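Local coordinates for protein fiber KNOB domain (Avirulent turkey hemorrhagic enteritis virus, PDB 4D63) that forms the trimeric head of the viral fibre, binds sialic acid and so probably takes part in attaching the virus to its host cell, at residues E134-L137 / E138-S142; F69-D73 / A74-I78. All coordinates share one frame; numbering follows the deposited sequence.

Contact 1 (E134-L137 / E138-S142); sequences EVIL and ENNSS
Leu-137 lies against the returning chain at Ser-141: its CD1 is 3.7 Å from Ser-141 OG, while its CB packs 3.4 Å from Asn-139 OD1. A chi1 of -63° sets CG beside the backbone N, and the isobutyl group is buried with Val-167, Ile-171 and Phe-143 around it, a greasy end for a strand whose loop is polar. The loop itself is closed by backbone bonds. Leu-137 N donates to Ser-141 O (2.7 Å), and Asn-140 N donates to Leu-137 O (2.9 Å), closing a type I turn. Asn-140 takes a left-handed backbone conformation, which asparagine tolerates well. Asn-139 suits the turn because its OD1 accepts from Ser-141 N (3.0 Å), forming an Asx turn; the donor sits above the amide plane.

Nearer the sheet, Ile-136 and Ser-142 form a non-hydrogen-bonded pair, with Ile-136 CD1 against Ser-142 CB at 3.7 Å. Glu-134, its chain fully extended, crosses to the same serine: Ser-142 OG donates to the anti lone pair of Glu-134 OE2 (2.8 Å). The other carboxylate oxygen makes a long, weak ion pair with Lys-177. This combination, a type I turn with its left-handed residue followed by resumed antiparallel pairing, is characteristic of a 3:5 beta hairpin with a G1 bulge.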
ATOM      1  N   GLU A 134       5.388 -13.746  -5.346  1.00 34.41           N
ATOM      2  CA  GLU A 134       6.432 -14.589  -5.830  1.00 38.43           C
ATOM      3  C   GLU A 134       5.888 -15.158  -7.116  1.00 36.55           C
ATOM      4  O   GLU A 134       4.794 -15.704  -7.146  1.00 37.29           O
ATOM      5  CB  GLU A 134       6.780 -15.681  -4.820  1.00 40.52           C
ATOM      6  CG  GLU A 134       7.973 -16.495  -5.258  1.00 42.62           C
ATOM      7  CD  GLU A 134       8.456 -17.475  -4.217  1.00 49.27           C
ATOM      8  OE1 GLU A 134       7.778 -17.666  -3.179  1.00 56.71           O
ATOM      9  OE2 GLU A 134       9.530 -18.055  -4.457  1.00 50.22           O
ATOM     10  N   VAL A 135       6.649 -14.975  -8.186  1.00 39.39           N
ATOM     11  CA  VAL A 135       6.246 -15.327  -9.532  1.00 38.71           C
ATOM     12  C   VAL A 135       7.103 -16.523  -9.917  1.00 40.86           C
ATOM     13  O   VAL A 135       8.319 -16.396  -9.992  1.00 39.89           O
ATOM     14  CB  VAL A 135       6.512 -14.139 -10.453  1.00 42.81           C
ATOM     15  CG1 VAL A 135       6.348 -14.539 -11.900  1.00 45.75           C
ATOM     16  CG2 VAL A 135       5.566 -12.993 -10.105  1.00 42.26           C
ATOM     17  N   ILE A 136       6.476 -17.690 -10.079  1.00 40.22           N
ATOM     18  CA  ILE A 136       7.190 -18.935 -10.389  1.00 40.19           C
ATOM     19  C   ILE A 136       7.138 -19.164 -11.908  1.00 38.55           C
ATOM     20  O   ILE A 136       6.039 -19.257 -12.474  1.00 36.93           O
ATOM     21  CB  ILE A 136       6.536 -20.201  -9.756  1.00 42.16           C
ATOM     22  CG1 ILE A 136       6.018 -19.999  -8.338  1.00 43.62           C
ATOM     23  CG2 ILE A 136       7.500 -21.379  -9.790  1.00 46.28           C
ATOM     24  CD1 ILE A 136       7.067 -19.568  -7.379  1.00 43.13           C
ATOM     25  N   LEU A 137       8.301 -19.281 -12.551  1.00 38.35           N
ATOM     26  CA  LEU A 137       8.369 -19.572 -13.988  1.00 41.38           C
ATOM     27  C   LEU A 137       8.218 -21.067 -14.263  1.00 44.54           C
ATOM     28  O   LEU A 137       8.372 -21.901 -13.357  1.00 40.10           O
ATOM     29  CB  LEU A 137       9.692 -19.066 -14.568  1.00 42.79           C
ATOM     30  CG  LEU A 137       9.946 -17.564 -14.520  1.00 44.89           C
ATOM     31  CD1 LEU A 137      11.151 -17.211 -15.361  1.00 48.66           C
ATOM     32  CD2 LEU A 137       8.742 -16.794 -15.022  1.00 48.99           C
ATOM     33  N   GLU A 138       7.948 -21.419 -15.521  1.00 50.17           N
ATOM     34  CA  GLU A 138       7.802 -22.841 -15.912  1.00 54.47           C
ATOM     35  C   GLU A 138       9.042 -23.721 -15.649  1.00 50.33           C
ATOM     36  O   GLU A 138       8.899 -24.918 -15.396  1.00 48.08           O
ATOM     37  CB  GLU A 138       7.322 -22.982 -17.360  1.00 60.27           C
ATOM     38  CG  GLU A 138       5.807 -23.190 -17.429  1.00 68.34           C
ATOM     39  CD  GLU A 138       5.187 -22.779 -18.751  1.00 75.90           C
ATOM     40  OE1 GLU A 138       5.912 -22.709 -19.768  1.00 78.14           O
ATOM     41  OE2 GLU A 138       3.959 -22.523 -18.760  1.00 82.30           O
ATOM     42  N   ASN A 139      10.225 -23.113 -15.675  1.00 52.67           N
ATOM     43  CA  ASN A 139      11.484 -23.791 -15.355  1.00 56.35           C
ATOM     44  C   ASN A 139      11.789 -23.762 -13.849  1.00 56.79           C
ATOM     45  O   ASN A 139      12.943 -23.936 -13.430  1.00 57.13           O
ATOM     46  CB  ASN A 139      12.635 -23.136 -16.122  1.00 56.84           C
ATOM     47  CG  ASN A 139      12.915 -21.723 -15.655  1.00 61.63           C
ATOM     48  OD1 ASN A 139      12.257 -21.225 -14.743  1.00 63.65           O
ATOM     49  ND2 ASN A 139      13.878 -21.057 -16.290  1.00 61.59           N
ATOM     50  N   ASN A 140      10.748 -23.491 -13.059  1.00 55.50           N
ATOM     51  CA  ASN A 140      10.790 -23.422 -11.589  1.00 52.52           C
ATOM     52  C   ASN A 140      11.655 -22.318 -10.950  1.00 46.12           C
ATOM     53  O   ASN A 140      11.689 -22.217  -9.721  1.00 46.61           O
ATOM     54  CB  ASN A 140      11.140 -24.801 -10.982  1.00 54.01           C
ATOM     55  CG  ASN A 140      10.021 -25.813 -11.121  1.00 51.89           C
ATOM     56  OD1 ASN A 140       8.828 -25.485 -11.032  1.00 52.99           O
ATOM     57  ND2 ASN A 140      10.412 -27.077 -11.331  1.00 55.22           N
ATOM     58  N   SER A 141      12.345 -21.488 -11.737  1.00 44.47           N
ATOM     59  CA  SER A 141      12.931 -20.265 -11.168  1.00 47.38           C
ATOM     60  C   SER A 141      11.780 -19.352 -10.703  1.00 48.68           C
ATOM     61  O   SER A 141      10.618 -19.505 -11.149  1.00 44.36           O
ATOM     62  CB  SER A 141      13.863 -19.534 -12.150  1.00 50.70           C
ATOM     63  OG  SER A 141      13.310 -19.508 -13.446  1.00 51.84           O
ATOM     64  N   SER A 142      12.099 -18.440  -9.783  1.00 44.23           N
ATOM     65  CA  SER A 142      11.098 -17.604  -9.170  1.00 47.27           C
ATOM     66  C   SER A 142      11.677 -16.233  -8.871  1.00 48.36           C
ATOM     67  O   SER A 142      12.890 -16.086  -8.657  1.00 44.96           O
ATOM     68  CB  SER A 142      10.519 -18.269  -7.897  1.00 48.25           C
ATOM     69  OG  SER A 142      11.225 -17.925  -6.716  1.00 49.21           O
TER

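Contact 2 (F69-D73 / A74-I78); sequences FVRWD and ALLII
Leu-76 and Phe-69 meet at a slant across neighbouring strands, Leu-76 CD1 coming 3.7 Å from Phe-69 CD2. Leu-76 CD1 also lies 4.0 Å from Arg-71 CB, so one methyl of the leucine touches two side chains of the facing strand. The leucine gets there by turning CG away from its own backbone N (chi1 177°), and the side chain also packs on Val-122 and Val-124. Arg-71 bends at chi3 (64°), which brings NH1 to the edge of the Phe-69 ring, in its plane; a long flexible arginine can thus lend its methylenes to the packing while the residue as a whole remains exposed. Phe-69 CB lies 4.1 Å from Ile-78 CB, the two residues forming a non-hydrogen-bonded pair.

All this rides on a tight antiparallel beta hairpin, strands 64-71 and 75-80 joined through Trp-72, Asp-73 and Ala-74. Val-70 and Ile-77 form its hydrogen-bonded pair, N to O in both directions at 3.0 Å each, and Trp-72 N donates to Leu-75 O (3.0 Å) just before the turn.

On the face of Val-70 and Ile-77, beta-branched residues suited to extended chain, the hairpin enters the trimer interface. Leu-75 packs on Ile-77 of the second subunit, and Ile-77 on Leu-75 of the third. At the turn, Asp-73 OD2 accepts a hydrogen bond from Gly-50 N of the second subunit.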
ATOM      1  N   PHE A  69     -15.856  -9.234   5.009  1.00 40.99           N
ATOM      2  CA  PHE A  69     -16.096  -7.829   4.701  1.00 42.03           C
ATOM      3  C   PHE A  69     -17.034  -7.109   5.673  1.00 46.30           C
ATOM      4  O   PHE A  69     -17.739  -7.727   6.483  1.00 46.11           O
ATOM      5  CB  PHE A  69     -16.650  -7.657   3.276  1.00 43.13           C
ATOM      6  CG  PHE A  69     -18.084  -8.098   3.113  1.00 45.10           C
ATOM      7  CD1 PHE A  69     -18.395  -9.436   2.878  1.00 47.22           C
ATOM      8  CD2 PHE A  69     -19.127  -7.178   3.192  1.00 50.26           C
ATOM      9  CE1 PHE A  69     -19.712  -9.852   2.736  1.00 50.44           C
ATOM     10  CE2 PHE A  69     -20.449  -7.592   3.061  1.00 53.23           C
ATOM     11  CZ  PHE A  69     -20.740  -8.933   2.827  1.00 51.61           C
ATOM     12  N   VAL A  70     -17.033  -5.782   5.522  1.00 45.41           N
ATOM     13  CA  VAL A  70     -17.875  -4.862   6.235  1.00 46.54           C
ATOM     14  C   VAL A  70     -18.392  -3.882   5.194  1.00 49.50           C
ATOM     15  O   VAL A  70     -17.617  -3.332   4.423  1.00 43.08           O
ATOM     16  CB  VAL A  70     -17.050  -4.184   7.349  1.00 51.73           C
ATOM     17  CG1 VAL A  70     -17.421  -2.727   7.571  1.00 55.55           C
ATOM     18  CG2 VAL A  70     -17.175  -5.000   8.630  1.00 53.05           C
ATOM     19  N   ARG A  71     -19.709  -3.691   5.161  1.00 51.08           N
ATOM     20  CA  ARG A  71     -20.366  -2.815   4.199  1.00 57.50           C
ATOM     21  C   ARG A  71     -21.155  -1.763   5.004  1.00 62.11           C
ATOM     22  O   ARG A  71     -22.163  -2.093   5.625  1.00 65.66           O
ATOM     23  CB  ARG A  71     -21.271  -3.682   3.308  1.00 62.59           C
ATOM     24  CG  ARG A  71     -21.905  -3.049   2.066  1.00 69.65           C
ATOM     25  CD  ARG A  71     -23.080  -3.934   1.589  1.00 83.11           C
ATOM     26  NE  ARG A  71     -24.174  -3.985   2.594  1.00 89.84           N
ATOM     27  CZ  ARG A  71     -24.609  -5.051   3.291  1.00 82.60           C
ATOM     28  NH1 ARG A  71     -24.115  -6.286   3.125  1.00 76.72           N
ATOM     29  NH2 ARG A  71     -25.586  -4.866   4.172  1.00 76.95           N
ATOM     30  N   TRP A  72     -20.647  -0.532   5.054  1.00 66.93           N
ATOM     31  CA  TRP A  72     -21.338   0.606   5.677  1.00 77.56           C
ATOM     32  C   TRP A  72     -21.979   1.374   4.525  1.00 77.00           C
ATOM     33  O   TRP A  72     -22.178   0.821   3.444  1.00 83.50           O
ATOM     34  CB  TRP A  72     -20.364   1.506   6.467  1.00 87.25           C
ATOM     35  CG  TRP A  72     -20.136   1.115   7.896  1.00 99.45           C
ATOM     36  CD1 TRP A  72     -19.010   0.544   8.414  1.00107.94           C
ATOM     37  CD2 TRP A  72     -21.037   1.299   9.002  1.00112.74           C
ATOM     38  NE1 TRP A  72     -19.155   0.344   9.770  1.00111.46           N
ATOM     39  CE2 TRP A  72     -20.391   0.796  10.156  1.00115.93           C
ATOM     40  CE3 TRP A  72     -22.331   1.827   9.131  1.00115.36           C
ATOM     41  CZ2 TRP A  72     -20.992   0.809  11.419  1.00116.36           C
ATOM     42  CZ3 TRP A  72     -22.931   1.839  10.397  1.00112.59           C
ATOM     43  CH2 TRP A  72     -22.259   1.332  11.520  1.00113.79           C
ATOM     44  N   ASP A  73     -22.306   2.639   4.754  1.00 80.94           N
ATOM     45  CA  ASP A  73     -22.988   3.463   3.759  1.00 84.21           C
ATOM     46  C   ASP A  73     -22.434   3.297   2.329  1.00 75.45           C
ATOM     47  O   ASP A  73     -22.894   2.414   1.583  1.00 72.65           O
ATOM     48  CB  ASP A  73     -22.976   4.940   4.205  1.00 93.66           C
ATOM     49  CG  ASP A  73     -23.833   5.198   5.456  1.00 96.17           C
ATOM     50  OD1 ASP A  73     -24.731   4.371   5.746  1.00 89.55           O
ATOM     51  OD2 ASP A  73     -23.606   6.230   6.139  1.00 95.04           O
ATOM     52  N   ALA A  74     -21.453   4.121   1.953  1.00 60.63           N
ATOM     53  CA  ALA A  74     -20.869   4.059   0.604  1.00 57.44           C
ATOM     54  C   ALA A  74     -19.533   3.306   0.605  1.00 52.50           C
ATOM     55  O   ALA A  74     -18.758   3.397  -0.348  1.00 54.08           O
ATOM     56  CB  ALA A  74     -20.686   5.467   0.040  1.00 54.62           C
ATOM     57  N   LEU A  75     -19.302   2.525   1.654  1.00 46.92           N
ATOM     58  CA  LEU A  75     -17.997   2.018   1.995  1.00 46.99           C
ATOM     59  C   LEU A  75     -18.034   0.495   2.067  1.00 44.56           C
ATOM     60  O   LEU A  75     -18.936  -0.106   2.674  1.00 43.47           O
ATOM     61  CB  LEU A  75     -17.599   2.614   3.349  1.00 52.82           C
ATOM     62  CG  LEU A  75     -16.197   2.370   3.905  1.00 62.43           C
ATOM     63  CD1 LEU A  75     -15.122   3.010   3.026  1.00 60.86           C
ATOM     64  CD2 LEU A  75     -16.136   2.889   5.335  1.00 66.01           C
ATOM     65  N   LEU A  76     -17.083  -0.142   1.411  1.00 39.50           N
ATOM     66  CA  LEU A  76     -16.927  -1.574   1.539  1.00 40.01           C
ATOM     67  C   LEU A  76     -15.464  -1.873   1.772  1.00 39.80           C
ATOM     68  O   LEU A  76     -14.619  -1.547   0.947  1.00 38.97           O
ATOM     69  CB  LEU A  76     -17.405  -2.303   0.289  1.00 41.98           C
ATOM     70  CG  LEU A  76     -17.171  -3.822   0.395  1.00 47.52           C
ATOM     71  CD1 LEU A  76     -18.471  -4.546   0.655  1.00 50.18           C
ATOM     72  CD2 LEU A  76     -16.509  -4.401  -0.840  1.00 54.59           C
ATOM     73  N   ILE A  77     -15.192  -2.517   2.895  1.00 38.51           N
ATOM     74  CA  ILE A  77     -13.859  -2.923   3.269  1.00 38.28           C
ATOM     75  C   ILE A  77     -13.831  -4.438   3.232  1.00 40.55           C
ATOM     76  O   ILE A  77     -14.649  -5.094   3.852  1.00 39.76           O
ATOM     77  CB  ILE A  77     -13.535  -2.437   4.677  1.00 38.89           C
ATOM     78  CG1 ILE A  77     -13.493  -0.909   4.703  1.00 38.06           C
ATOM     79  CG2 ILE A  77     -12.239  -3.060   5.187  1.00 39.01           C
ATOM     80  CD1 ILE A  77     -13.323  -0.353   6.101  1.00 38.92           C
ATOM     81  N   ILE A  78     -12.878  -4.990   2.504  1.00 40.07           N
ATOM     82  CA  ILE A  78     -12.847  -6.422   2.253  1.00 39.01           C
ATOM     83  C   ILE A  78     -11.426  -6.977   2.407  1.00 38.31           C
ATOM     84  O   ILE A  78     -10.491  -6.511   1.748  1.00 38.43           O
ATOM     85  CB  ILE A  78     -13.411  -6.754   0.850  1.00 36.92           C
ATOM     86  CG1 ILE A  78     -13.195  -8.233   0.498  1.00 38.71           C
ATOM     87  CG2 ILE A  78     -12.812  -5.877  -0.233  1.00 39.81           C
ATOM     88  CD1 ILE A  78     -14.164  -8.750  -0.555  1.00 38.68           C
TER

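Overall arrangement
From the N terminus, strand 53-59 leads to strand 64-71, and contact 2 closes the short loop between strands 64-71 and 75-80. The chain then runs through strands 98-101 and 113-120 before contact 1 closes the hairpin between strands 129-137 and 142-154. The two are in series, neither nested nor crossed. They belong to the same antiparallel sheet but lie on opposite sides of the chain's centre, their own centres 36 Å apart. Contact 2 joins strands that lie between strand 53-59 and the C-terminal strand 181-185, and meets the neighbouring subunits; contact 1 joins strands that lie between strands 171-176 and 157-163, and touches no other subunit.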